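PDB 5E7P: cell division control protein Cdc48 from Mycobacterium smegmatis, which probably binds and hydrolyses ATP as a member of the AAA ATPase family, and holds ADP at two sites in this crystal. Local coordinates for residues A[35-40]-A[434-439]; A[213-218]-A[309-314]; A[630-635]-A[739-744]. One frame throughout, in Å; residues are numbered along the deposited sequence.

Contact 1: A[35-40]-A[434-439]; sequences SRRGVV and VREGAL
A buried salt bridge joins the CDC48 N-terminal domain to helix 427-448: Arg37, in the turn leading into strand 39-42, meets Glu436 on that helix. The CA atoms of Arg37 and Glu436 are 9.9 Å apart, so the link is made through side chains. Arg37 is extended from CG to NE, and Glu436 comes from the opposite direction. NE is the main donor. Arg37 NE lies 2.8 Å from Glu436 OE2 and 3.1 Å from Glu436 OE1. The bond to OE1 is the straighter, 162° at the hydrogen. Both oxygens are met on their syn sides but about 30° out of the carboxylate plane. That plane is turned 72° from the guanidinium, whose edge faces the Glu436 carboxyl carbon; this is no flat, two-pronged pairing. A weak bond from Arg37 NH2 to Glu436 OE2 (2.9 Å) adds to the grip, and Leu439 CD1 lies obliquely 4.4 Å from Arg37 NH2. On the other branch, NH1 bonds to Ala32 O and weakly to Ser35 O. Arg440 also pairs with Glu436 OE2. With two arginines beside it in a buried setting, the Glu436 carboxylate is probably kept ionised.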
ATOM      1  N   SER A  35      21.093 -10.795   7.730  1.00 57.63           N
ATOM      2  CA  SER A  35      21.944  -9.671   7.363  1.00 59.79           C
ATOM      3  C   SER A  35      21.854  -9.323   5.882  1.00 60.06           C
ATOM      4  O   SER A  35      21.486 -10.160   5.058  1.00 60.14           O
ATOM      5  CB  SER A  35      23.399  -9.966   7.740  1.00 62.76           C
ATOM      6  OG  SER A  35      23.883 -11.108   7.055  1.00 64.90           O
ATOM      7  N   ARG A  36      22.194  -8.077   5.564  1.00 61.26           N
ATOM      8  CA  ARG A  36      22.235  -7.593   4.187  1.00 64.17           C
ATOM      9  C   ARG A  36      20.877  -7.693   3.493  1.00 62.35           C
ATOM     10  O   ARG A  36      20.794  -8.005   2.305  1.00 63.30           O
ATOM     11  CB  ARG A  36      23.323  -8.323   3.389  1.00 68.99           C
ATOM     12  CG  ARG A  36      24.162  -7.406   2.518  1.00 72.18           C
ATOM     13  CD  ARG A  36      25.330  -8.138   1.870  1.00 76.52           C
ATOM     14  NE  ARG A  36      26.423  -8.378   2.808  1.00 79.24           N
ATOM     15  CZ  ARG A  36      27.616  -8.850   2.458  1.00 82.56           C
ATOM     16  NH1 ARG A  36      27.872  -9.130   1.188  1.00 84.00           N
ATOM     17  NH2 ARG A  36      28.554  -9.038   3.377  1.00 83.72           N
ATOM     18  N   ARG A  37      19.817  -7.422   4.248  1.00 59.80           N
ATOM     19  CA  ARG A  37      18.458  -7.453   3.717  1.00 57.16           C
ATOM     20  C   ARG A  37      17.716  -6.153   4.018  1.00 56.57           C
ATOM     21  O   ARG A  37      16.510  -6.047   3.793  1.00 58.09           O
ATOM     22  CB  ARG A  37      17.687  -8.647   4.286  1.00 54.70           C
ATOM     23  CG  ARG A  37      18.107  -9.987   3.703  1.00 54.31           C
ATOM     24  CD  ARG A  37      17.587 -11.146   4.536  1.00 53.03           C
ATOM     25  NE  ARG A  37      17.859 -12.436   3.907  1.00 54.84           N
ATOM     26  CZ  ARG A  37      19.017 -13.084   3.995  1.00 56.96           C
ATOM     27  NH1 ARG A  37      20.024 -12.558   4.678  1.00 58.77           N
ATOM     28  NH2 ARG A  37      19.175 -14.256   3.392  1.00 57.14           N
ATOM     29  N   GLY A  38      18.446  -5.167   4.531  1.00 53.30           N
ATOM     30  CA  GLY A  38      17.876  -3.866   4.830  1.00 49.26           C
ATOM     31  C   GLY A  38      17.058  -3.856   6.106  1.00 45.52           C
ATOM     32  O   GLY A  38      16.092  -3.104   6.228  1.00 43.78           O
ATOM     33  N   VAL A  39      17.452  -4.686   7.066  1.00 44.59           N
ATOM     34  CA  VAL A  39      16.701  -4.821   8.309  1.00 44.38           C
ATOM     35  C   VAL A  39      17.574  -4.592   9.539  1.00 45.27           C
ATOM     36  O   VAL A  39      18.625  -5.214   9.690  1.00 48.22           O
ATOM     37  CB  VAL A  39      16.031  -6.212   8.410  1.00 45.08           C
ATOM     38  CG1 VAL A  39      15.474  -6.441   9.810  1.00 44.80           C
ATOM     39  CG2 VAL A  39      14.937  -6.361   7.353  1.00 43.07           C
ATOM     40  N   VAL A  40      17.131  -3.694  10.414  1.00 43.88           N
ATOM     41  CA  VAL A  40      17.801  -3.461  11.688  1.00 43.57           C
ATOM     42  C   VAL A  40      16.928  -3.970  12.842  1.00 43.10           C
ATOM     43  O   VAL A  40      15.725  -3.712  12.881  1.00 41.88           O
ATOM     44  CB  VAL A  40      18.156  -1.965  11.877  1.00 41.55           C
ATOM     45  CG1 VAL A  40      16.919  -1.090  11.712  1.00 39.33           C
ATOM     46  CG2 VAL A  40      18.817  -1.728  13.228  1.00 42.07           C
ATOM     47  N   VAL A 434       9.004 -16.092  -1.375  1.00 31.76           N
ATOM     48  CA  VAL A 434       9.462 -17.335  -1.985  1.00 32.26           C
ATOM     49  C   VAL A 434      10.929 -17.262  -2.415  1.00 36.43           C
ATOM     50  O   VAL A 434      11.680 -18.223  -2.236  1.00 38.29           O
ATOM     51  CB  VAL A 434       8.563 -17.741  -3.174  1.00 30.83           C
ATOM     52  CG1 VAL A 434       9.167 -18.905  -3.939  1.00 31.38           C
ATOM     53  CG2 VAL A 434       7.166 -18.097  -2.682  1.00 28.87           C
ATOM     54  N   ARG A 435      11.338 -16.122  -2.966  1.00 37.15           N
ATOM     55  CA  ARG A 435      12.734 -15.931  -3.355  1.00 41.10           C
ATOM     56  C   ARG A 435      13.656 -16.041  -2.148  1.00 45.02           C
ATOM     57  O   ARG A 435      14.724 -16.652  -2.226  1.00 47.51           O
ATOM     58  CB  ARG A 435      12.942 -14.584  -4.055  1.00 41.52           C
ATOM     59  CG  ARG A 435      12.235 -14.461  -5.397  1.00 42.55           C
ATOM     60  CD  ARG A 435      12.837 -13.358  -6.256  1.00 44.05           C
ATOM     61  NE  ARG A 435      12.851 -12.070  -5.571  1.00 44.13           N
ATOM     62  CZ  ARG A 435      11.829 -11.220  -5.558  1.00 42.34           C
ATOM     63  NH1 ARG A 435      10.704 -11.525  -6.191  1.00 40.15           N
ATOM     64  NH2 ARG A 435      11.932 -10.067  -4.909  1.00 42.52           N
ATOM     65  N   GLU A 436      13.231 -15.450  -1.035  1.00 43.60           N
ATOM     66  CA  GLU A 436      13.982 -15.528   0.211  1.00 44.31           C
ATOM     67  C   GLU A 436      14.018 -16.967   0.712  1.00 46.32           C
ATOM     68  O   GLU A 436      15.037 -17.431   1.220  1.00 47.80           O
ATOM     69  CB  GLU A 436      13.364 -14.612   1.272  1.00 42.65           C
ATOM     70  CG  GLU A 436      14.022 -14.704   2.639  1.00 45.48           C
ATOM     71  CD  GLU A 436      15.456 -14.206   2.642  1.00 48.93           C
ATOM     72  OE1 GLU A 436      15.775 -13.305   1.836  1.00 50.57           O
ATOM     73  OE2 GLU A 436      16.264 -14.716   3.451  1.00 49.30           O
ATOM     74  N   GLY A 437      12.899 -17.667   0.556  1.00 45.94           N
ATOM     75  CA  GLY A 437      12.810 -19.060   0.948  1.00 46.51           C
ATOM     76  C   GLY A 437      13.784 -19.919   0.168  1.00 47.77           C
ATOM     77  O   GLY A 437      14.315 -20.903   0.687  1.00 49.73           O
ATOM     78  N   ALA A 438      14.024 -19.538  -1.083  1.00 46.73           N
ATOM     79  CA  ALA A 438      14.966 -20.253  -1.937  1.00 48.99           C
ATOM     80  C   ALA A 438      16.402 -20.033  -1.475  1.00 50.20           C
ATOM     81  O   ALA A 438      17.263 -20.888  -1.672  1.00 52.79           O
ATOM     82  CB  ALA A 438      14.802 -19.824  -3.386  1.00 49.23           C
ATOM     83  N   LEU A 439      16.651 -18.882  -0.859  1.00 49.69           N
ATOM     84  CA  LEU A 439      17.973 -18.566  -0.334  1.00 52.20           C
ATOM     85  C   LEU A 439      18.257 -19.356   0.937  1.00 54.48           C
ATOM     86  O   LEU A 439      19.371 -19.833   1.148  1.00 57.28           O
ATOM     87  CB  LEU A 439      18.100 -17.067  -0.058  1.00 50.56           C
ATOM     88  CG  LEU A 439      17.980 -16.141  -1.269  1.00 50.83           C
ATOM     89  CD1 LEU A 439      18.156 -14.687  -0.852  1.00 52.19           C
ATOM     90  CD2 LEU A 439      18.991 -16.524  -2.338  1.00 52.11           C
TER

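Contact 2: A[213-218]-A[309-314]; sequences GRHTVS and VTSAVA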
ATOM      1  N   GLY A 213      12.854   4.281 -21.429  1.00 64.24           N
ATOM      2  CA  GLY A 213      11.636   5.031 -21.675  1.00 60.72           C
ATOM      3  C   GLY A 213      11.093   4.907 -23.086  1.00 58.62           C
ATOM      4  O   GLY A 213      10.293   5.735 -23.521  1.00 57.21           O
ATOM      5  N   ARG A 214      11.527   3.875 -23.804  1.00 58.68           N
ATOM      6  CA  ARG A 214      11.026   3.621 -25.150  1.00 59.40           C
ATOM      7  C   ARG A 214      10.085   2.417 -25.151  1.00 56.35           C
ATOM      8  O   ARG A 214      10.192   1.536 -24.296  1.00 53.32           O
ATOM      9  CB  ARG A 214      12.189   3.423 -26.126  1.00 64.20           C
ATOM     10  CG  ARG A 214      13.072   4.659 -26.265  1.00 69.51           C
ATOM     11  CD  ARG A 214      14.550   4.295 -26.308  1.00 74.64           C
ATOM     12  NE  ARG A 214      15.008   3.949 -27.651  1.00 77.77           N
ATOM     13  CZ  ARG A 214      15.729   4.754 -28.424  1.00 80.64           C
ATOM     14  NH1 ARG A 214      16.082   5.955 -27.984  1.00 81.26           N
ATOM     15  NH2 ARG A 214      16.104   4.360 -29.633  1.00 82.93           N
ATOM     16  N   HIS A 215       9.161   2.382 -26.107  1.00 56.46           N
ATOM     17  CA  HIS A 215       8.117   1.357 -26.106  1.00 53.37           C
ATOM     18  C   HIS A 215       8.600  -0.000 -26.607  1.00 53.73           C
ATOM     19  O   HIS A 215       9.522  -0.088 -27.419  1.00 55.96           O
ATOM     20  CB  HIS A 215       6.886   1.816 -26.899  1.00 51.74           C
ATOM     21  CG  HIS A 215       7.114   1.922 -28.375  1.00 53.75           C
ATOM     22  ND1 HIS A 215       7.055   0.833 -29.218  1.00 53.88           N
ATOM     23  CD2 HIS A 215       7.393   2.990 -29.160  1.00 54.94           C
ATOM     24  CE1 HIS A 215       7.294   1.224 -30.457  1.00 55.20           C
ATOM     25  NE2 HIS A 215       7.502   2.528 -30.449  1.00 55.76           N
ATOM     26  N   THR A 216       7.971  -1.054 -26.095  1.00 52.34           N
ATOM     27  CA  THR A 216       8.204  -2.409 -26.575  1.00 52.94           C
ATOM     28  C   THR A 216       6.925  -2.937 -27.206  1.00 52.86           C
ATOM     29  O   THR A 216       5.828  -2.510 -26.851  1.00 52.80           O
ATOM     30  CB  THR A 216       8.631  -3.355 -25.438  1.00 52.70           C
ATOM     31  OG1 THR A 216       7.664  -3.308 -24.382  1.00 51.15           O
ATOM     32  CG2 THR A 216       9.987  -2.948 -24.893  1.00 53.93           C
ATOM     33  N   VAL A 217       7.071  -3.860 -28.148  1.00 53.74           N
ATOM     34  CA  VAL A 217       5.917  -4.446 -28.813  1.00 52.01           C
ATOM     35  C   VAL A 217       5.858  -5.947 -28.569  1.00 53.84           C
ATOM     36  O   VAL A 217       6.815  -6.668 -28.845  1.00 56.92           O
ATOM     37  CB  VAL A 217       5.942  -4.184 -30.331  1.00 52.29           C
ATOM     38  CG1 VAL A 217       4.731  -4.811 -30.994  1.00 51.75           C
ATOM     39  CG2 VAL A 217       5.989  -2.692 -30.612  1.00 51.95           C
ATOM     40  N   SER A 218       4.734  -6.410 -28.035  1.00 53.23           N
ATOM     41  CA  SER A 218       4.491  -7.839 -27.901  1.00 55.96           C
ATOM     42  C   SER A 218       3.432  -8.256 -28.914  1.00 57.09           C
ATOM     43  O   SER A 218       2.277  -7.842 -28.810  1.00 55.13           O
ATOM     44  CB  SER A 218       4.034  -8.183 -26.484  1.00 56.12           C
ATOM     45  OG  SER A 218       2.809  -7.540 -26.179  1.00 56.32           O
ATOM     46  N   VAL A 309       6.090   9.092 -26.178  1.00 37.33           N
ATOM     47  CA  VAL A 309       4.646   8.876 -26.190  1.00 32.85           C
ATOM     48  C   VAL A 309       4.107   8.952 -27.615  1.00 33.93           C
ATOM     49  O   VAL A 309       3.254   8.159 -28.014  1.00 34.94           O
ATOM     50  CB  VAL A 309       3.922   9.917 -25.303  1.00 29.35           C
ATOM     51  CG1 VAL A 309       2.413   9.826 -25.474  1.00 28.77           C
ATOM     52  CG2 VAL A 309       4.307   9.730 -23.847  1.00 24.66           C
ATOM     53  N   THR A 310       4.626   9.905 -28.381  1.00 36.34           N
ATOM     54  CA  THR A 310       4.220  10.111 -29.768  1.00 33.82           C
ATOM     55  C   THR A 310       4.583   8.908 -30.632  1.00 34.13           C
ATOM     56  O   THR A 310       3.805   8.486 -31.487  1.00 34.87           O
ATOM     57  CB  THR A 310       4.888  11.376 -30.345  1.00 34.62           C
ATOM     58  OG1 THR A 310       4.561  12.503 -29.521  1.00 32.72           O
ATOM     59  CG2 THR A 310       4.437  11.637 -31.785  1.00 34.17           C
ATOM     60  N   SER A 311       5.770   8.359 -30.396  1.00 35.00           N
ATOM     61  CA  SER A 311       6.246   7.200 -31.138  1.00 38.47           C
ATOM     62  C   SER A 311       5.407   5.970 -30.812  1.00 39.52           C
ATOM     63  O   SER A 311       5.124   5.146 -31.682  1.00 41.80           O
ATOM     64  CB  SER A 311       7.721   6.942 -30.820  1.00 41.70           C
ATOM     65  OG  SER A 311       8.170   5.734 -31.405  1.00 45.17           O
ATOM     66  N   ALA A 312       5.008   5.856 -29.551  1.00 36.95           N
ATOM     67  CA  ALA A 312       4.208   4.728 -29.093  1.00 32.67           C
ATOM     68  C   ALA A 312       2.788   4.784 -29.645  1.00 31.81           C
ATOM     69  O   ALA A 312       2.204   3.755 -29.987  1.00 32.44           O
ATOM     70  CB  ALA A 312       4.188   4.682 -27.576  1.00 25.64           C
ATOM     71  N   VAL A 313       2.234   5.989 -29.723  1.00 32.17           N
ATOM     72  CA  VAL A 313       0.891   6.181 -30.262  1.00 34.95           C
ATOM     73  C   VAL A 313       0.832   5.876 -31.765  1.00 41.35           C
ATOM     74  O   VAL A 313      -0.105   5.230 -32.245  1.00 42.39           O
ATOM     75  CB  VAL A 313       0.374   7.609 -29.977  1.00 32.78           C
ATOM     76  CG1 VAL A 313      -0.868   7.916 -30.806  1.00 32.76           C
ATOM     77  CG2 VAL A 313       0.085   7.776 -28.493  1.00 30.43           C
ATOM     78  N   ALA A 314       1.842   6.327 -32.502  1.00 41.66           N
ATOM     79  CA  ALA A 314       1.903   6.076 -33.940  1.00 43.26           C
ATOM     80  C   ALA A 314       2.082   4.588 -34.246  1.00 44.60           C
ATOM     81  O   ALA A 314       1.657   4.105 -35.296  1.00 46.04           O
ATOM     82  CB  ALA A 314       3.019   6.889 -34.581  1.00 41.45           C
TER
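His215 and Ser311 approach through the rim of the imidazole: Ser311 OG lies near the ring plane, 3.4 Å from His215 NE2. The bond is weak, with an angle of 129°, and either group could be the donor. Ser311 OG is also 3.6 Å from His215 CD2, so the hydroxyl sits beside the NE2-CD2 side of the ring. In His215, chi1 of 69° sets CG between the backbone N and the carbonyl carbon, with the ring directed at the helix, while Ser311 holds OG anti to its own N (chi1 173°). The CA atoms of His215 and Ala312 are only 6.0 Å apart, and the contact thereby joins the approach to edge strand 216-218 of a RecA-like AAA sheet to helix 302-319, which packs on that sheet. Here the ring meets the helix backbone obliquely, with His215 CD2 3.6 Å from Ala312 CA. The Ala312 methyl touches the base of the histidine as well, its CB 4.0 Å from His215 CB. Within its own segment the imidazole has Val217 CG2 at its edge, in plane. Strand 289-293 supplies further apolar neighbours: His215 touches Val290 and Leu292, and Ala312 shares Leu292. Just upstream, Gly213 O accepts a hydrogen bond from Ser308 OG of the same helix.

Contact 3: A[630-635]-A[739-744]; sequences NRPDLI and REFAEK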
ATOM      1  N   ASN A 630     -16.394  12.968  12.727  1.00 42.92           N
ATOM      2  CA  ASN A 630     -16.378  13.316  14.143  1.00 44.81           C
ATOM      3  C   ASN A 630     -17.518  14.272  14.473  1.00 45.72           C
ATOM      4  O   ASN A 630     -17.834  14.500  15.640  1.00 45.53           O
ATOM      5  CB  ASN A 630     -15.039  13.941  14.545  1.00 45.91           C
ATOM      6  CG  ASN A 630     -13.865  12.997  14.340  1.00 44.98           C
ATOM      7  OD1 ASN A 630     -13.772  11.949  14.985  1.00 42.62           O
ATOM      8  ND2 ASN A 630     -12.957  13.369  13.442  1.00 44.24           N
ATOM      9  N   ARG A 631     -18.131  14.828  13.431  1.00 46.80           N
ATOM     10  CA  ARG A 631     -19.221  15.789  13.590  1.00 48.70           C
ATOM     11  C   ARG A 631     -20.390  15.466  12.663  1.00 46.50           C
ATOM     12  O   ARG A 631     -20.514  16.057  11.591  1.00 46.03           O
ATOM     13  CB  ARG A 631     -18.723  17.210  13.310  1.00 51.76           C
ATOM     14  CG  ARG A 631     -17.598  17.677  14.219  1.00 52.96           C
ATOM     15  CD  ARG A 631     -18.052  17.762  15.665  1.00 55.17           C
ATOM     16  NE  ARG A 631     -19.163  18.694  15.838  1.00 59.03           N
ATOM     17  CZ  ARG A 631     -19.025  20.012  15.955  1.00 61.56           C
ATOM     18  NH1 ARG A 631     -17.819  20.561  15.909  1.00 60.65           N
ATOM     19  NH2 ARG A 631     -20.093  20.781  16.112  1.00 63.78           N
ATOM     20  N   PRO A 632     -21.256  14.529  13.078  1.00 45.44           N
ATOM     21  CA  PRO A 632     -22.396  14.091  12.263  1.00 43.73           C
ATOM     22  C   PRO A 632     -23.448  15.183  12.074  1.00 44.06           C
ATOM     23  O   PRO A 632     -24.182  15.159  11.086  1.00 42.09           O
ATOM     24  CB  PRO A 632     -22.979  12.930  13.077  1.00 41.57           C
ATOM     25  CG  PRO A 632     -22.560  13.204  14.475  1.00 42.20           C
ATOM     26  CD  PRO A 632     -21.199  13.822  14.368  1.00 43.56           C
ATOM     27  N   ASP A 633     -23.514  16.126  13.009  1.00 44.60           N
ATOM     28  CA  ASP A 633     -24.512  17.190  12.949  1.00 48.80           C
ATOM     29  C   ASP A 633     -24.230  18.206  11.839  1.00 49.53           C
ATOM     30  O   ASP A 633     -25.083  19.031  11.510  1.00 50.24           O
ATOM     31  CB  ASP A 633     -24.627  17.900  14.301  1.00 52.76           C
ATOM     32  CG  ASP A 633     -23.282  18.352  14.839  1.00 56.75           C
ATOM     33  OD1 ASP A 633     -22.307  17.575  14.746  1.00 55.05           O
ATOM     34  OD2 ASP A 633     -23.200  19.487  15.356  1.00 61.91           O
ATOM     35  N   LEU A 634     -23.034  18.140  11.263  1.00 48.07           N
ATOM     36  CA  LEU A 634     -22.650  19.051  10.190  1.00 47.79           C
ATOM     37  C   LEU A 634     -22.871  18.428   8.816  1.00 45.68           C
ATOM     38  O   LEU A 634     -22.490  19.004   7.800  1.00 46.28           O
ATOM     39  CB  LEU A 634     -21.187  19.473  10.343  1.00 47.84           C
ATOM     40  CG  LEU A 634     -20.849  20.254  11.613  1.00 48.71           C
ATOM     41  CD1 LEU A 634     -19.345  20.457  11.734  1.00 48.87           C
ATOM     42  CD2 LEU A 634     -21.583  21.587  11.634  1.00 48.68           C
ATOM     43  N   ILE A 635     -23.482  17.248   8.791  1.00 43.71           N
ATOM     44  CA  ILE A 635     -23.810  16.579   7.536  1.00 42.42           C
ATOM     45  C   ILE A 635     -25.214  16.969   7.089  1.00 42.22           C
ATOM     46  O   ILE A 635     -26.124  17.073   7.911  1.00 42.45           O
ATOM     47  CB  ILE A 635     -23.742  15.047   7.684  1.00 41.51           C
ATOM     48  CG1 ILE A 635     -22.384  14.625   8.245  1.00 41.76           C
ATOM     49  CG2 ILE A 635     -24.002  14.361   6.353  1.00 40.58           C
ATOM     50  CD1 ILE A 635     -22.312  13.162   8.608  1.00 39.24           C
ATOM     51  N   ARG A 739     -23.430  10.830  21.526  1.00 65.04           N
ATOM     52  CA  ARG A 739     -24.189   9.657  21.943  1.00 68.79           C
ATOM     53  C   ARG A 739     -25.691   9.867  21.755  1.00 72.04           C
ATOM     54  O   ARG A 739     -26.423   8.927  21.440  1.00 71.37           O
ATOM     55  CB  ARG A 739     -23.882   9.308  23.403  1.00 70.21           C
ATOM     56  CG  ARG A 739     -24.482   7.986  23.858  1.00 69.93           C
ATOM     57  CD  ARG A 739     -24.210   7.713  25.331  1.00 71.28           C
ATOM     58  NE  ARG A 739     -22.789   7.529  25.618  1.00 70.94           N
ATOM     59  CZ  ARG A 739     -22.037   8.410  26.269  1.00 71.90           C
ATOM     60  NH1 ARG A 739     -22.570   9.543  26.705  1.00 73.22           N
ATOM     61  NH2 ARG A 739     -20.752   8.158  26.488  1.00 71.41           N
ATOM     62  N   GLU A 740     -26.140  11.104  21.944  1.00 75.31           N
ATOM     63  CA  GLU A 740     -27.554  11.441  21.815  1.00 78.97           C
ATOM     64  C   GLU A 740     -27.978  11.680  20.366  1.00 76.13           C
ATOM     65  O   GLU A 740     -29.170  11.790  20.079  1.00 77.77           O
ATOM     66  CB  GLU A 740     -27.889  12.679  22.650  1.00 86.16           C
ATOM     67  CG  GLU A 740     -27.921  12.443  24.149  1.00 92.35           C
ATOM     68  CD  GLU A 740     -28.299  13.695  24.919  1.00 99.44           C
ATOM     69  OE1 GLU A 740     -28.327  14.782  24.303  1.00101.85           O
ATOM     70  OE2 GLU A 740     -28.569  13.591  26.136  1.00101.97           O
ATOM     71  N   PHE A 741     -27.005  11.757  19.464  1.00 70.86           N
ATOM     72  CA  PHE A 741     -27.267  12.116  18.070  1.00 66.80           C
ATOM     73  C   PHE A 741     -28.302  11.226  17.380  1.00 69.16           C
ATOM     74  O   PHE A 741     -29.184  11.724  16.680  1.00 69.74           O
ATOM     75  CB  PHE A 741     -25.968  12.136  17.256  1.00 59.33           C
ATOM     76  CG  PHE A 741     -26.180  12.386  15.790  1.00 54.65           C
ATOM     77  CD1 PHE A 741     -26.389  13.670  15.317  1.00 54.42           C
ATOM     78  CD2 PHE A 741     -26.181  11.336  14.885  1.00 51.88           C
ATOM     79  CE1 PHE A 741     -26.590  13.903  13.969  1.00 54.73           C
ATOM     80  CE2 PHE A 741     -26.384  11.562  13.537  1.00 51.18           C
ATOM     81  CZ  PHE A 741     -26.588  12.848  13.078  1.00 52.82           C
ATOM     82  N   ALA A 742     -28.193   9.916  17.580  1.00 71.19           N
ATOM     83  CA  ALA A 742     -29.056   8.960  16.886  1.00 73.41           C
ATOM     84  C   ALA A 742     -30.530   9.083  17.272  1.00 78.27           C
ATOM     85  O   ALA A 742     -31.412   8.708  16.500  1.00 78.05           O
ATOM     86  CB  ALA A 742     -28.564   7.538  17.112  1.00 71.58           C
ATOM     87  N   GLU A 743     -30.794   9.611  18.463  1.00 83.34           N
ATOM     88  CA  GLU A 743     -32.161   9.733  18.957  1.00 88.83           C
ATOM     89  C   GLU A 743     -32.781  11.098  18.665  1.00 91.04           C
ATOM     90  O   GLU A 743     -33.977  11.195  18.395  1.00 92.88           O
ATOM     91  CB  GLU A 743     -32.217   9.440  20.458  1.00 93.45           C
ATOM     92  CG  GLU A 743     -32.029   7.975  20.808  1.00 96.17           C
ATOM     93  CD  GLU A 743     -31.949   7.739  22.302  1.00100.44           C
ATOM     94  OE1 GLU A 743     -32.507   6.726  22.777  1.00101.76           O
ATOM     95  OE2 GLU A 743     -31.326   8.566  23.000  1.00102.42           O
ATOM     96  N   LYS A 744     -31.964  12.145  18.723  1.00 91.13           N
ATOM     97  CA  LYS A 744     -32.438  13.508  18.492  1.00 92.72           C
ATOM     98  C   LYS A 744     -33.027  13.683  17.093  1.00 92.46           C
ATOM     99  O   LYS A 744     -32.609  13.018  16.145  1.00 91.01           O
ATOM    100  CB  LYS A 744     -31.305  14.514  18.707  1.00 93.36           C
ATOM    101  CG  LYS A 744     -30.745  14.535  20.122  1.00 94.22           C
ATOM    102  CD  LYS A 744     -31.793  14.969  21.136  1.00 96.17           C
ATOM    103  CE  LYS A 744     -31.210  15.026  22.540  1.00 96.21           C
ATOM    104  NZ  LYS A 744     -32.204  15.505  23.538  1.00 97.68           N
TER
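Pro632 sets its CB-CG edge over one face of the Phe741 ring, and this is the tight part of the contact. Pro632 CB stands 3.7 Å from the centroid of the Phe741 ring and 14° off the normal, the geometry of a CH-pi interaction. The closest pair is Pro632 CB to Phe741 CZ at 3.6 Å. Pro632 CG lies near the ring centre on the side of Phe741 CG, 3.9 Å from it, so the two proline carbons sit on either side of the centre. A trans chi1 of 175° lets Phe741 present that face. Toward Asp633 the fit loosens: the backbone N of Asp633 is 3.9 Å from Phe741 CE1, obliquely placed, and its CB is 4.5 Å from the same CE1. No hydrogen bond crosses the contact. The partly exposed Asp633 carboxylate turns instead to Arg631, whose NH2 makes a weak, long salt bridge to Asp633 OD2 at 3.4 Å. Pro632 belongs to the 3-10 turn that follows Asn630, an ADP-binding residue. Tyr525 of strand 521-525 meets the Phe741 ring edge-to-face and also touches Pro632, while Leu648 of strand 645-650 packs on Phe741, seating the segment after helix 732-739 against the parallel AAA sheet.

How the contacts relate
The three contacts are separate sites in one chain. Contact 2 falls within the sequence spanned by contact 1, their centres about 36 Å apart, whereas contact 3 follows both in series, its centre about 50 Å from that of contact 1 and about 55 Å from that of contact 2, across the chain's centre from each. No pair touches. The contacts therefore fix separate junctions. Contact 1 ties the N-terminal domain to helix 427-448, which follows the first AAA sheet in the chain. Contact 2 joins the 216-218 edge of that sheet to helix 302-319, and contact 3 packs the C-terminal segment on the second AAA sheet. Only contact 3 includes an ADP-binding residue.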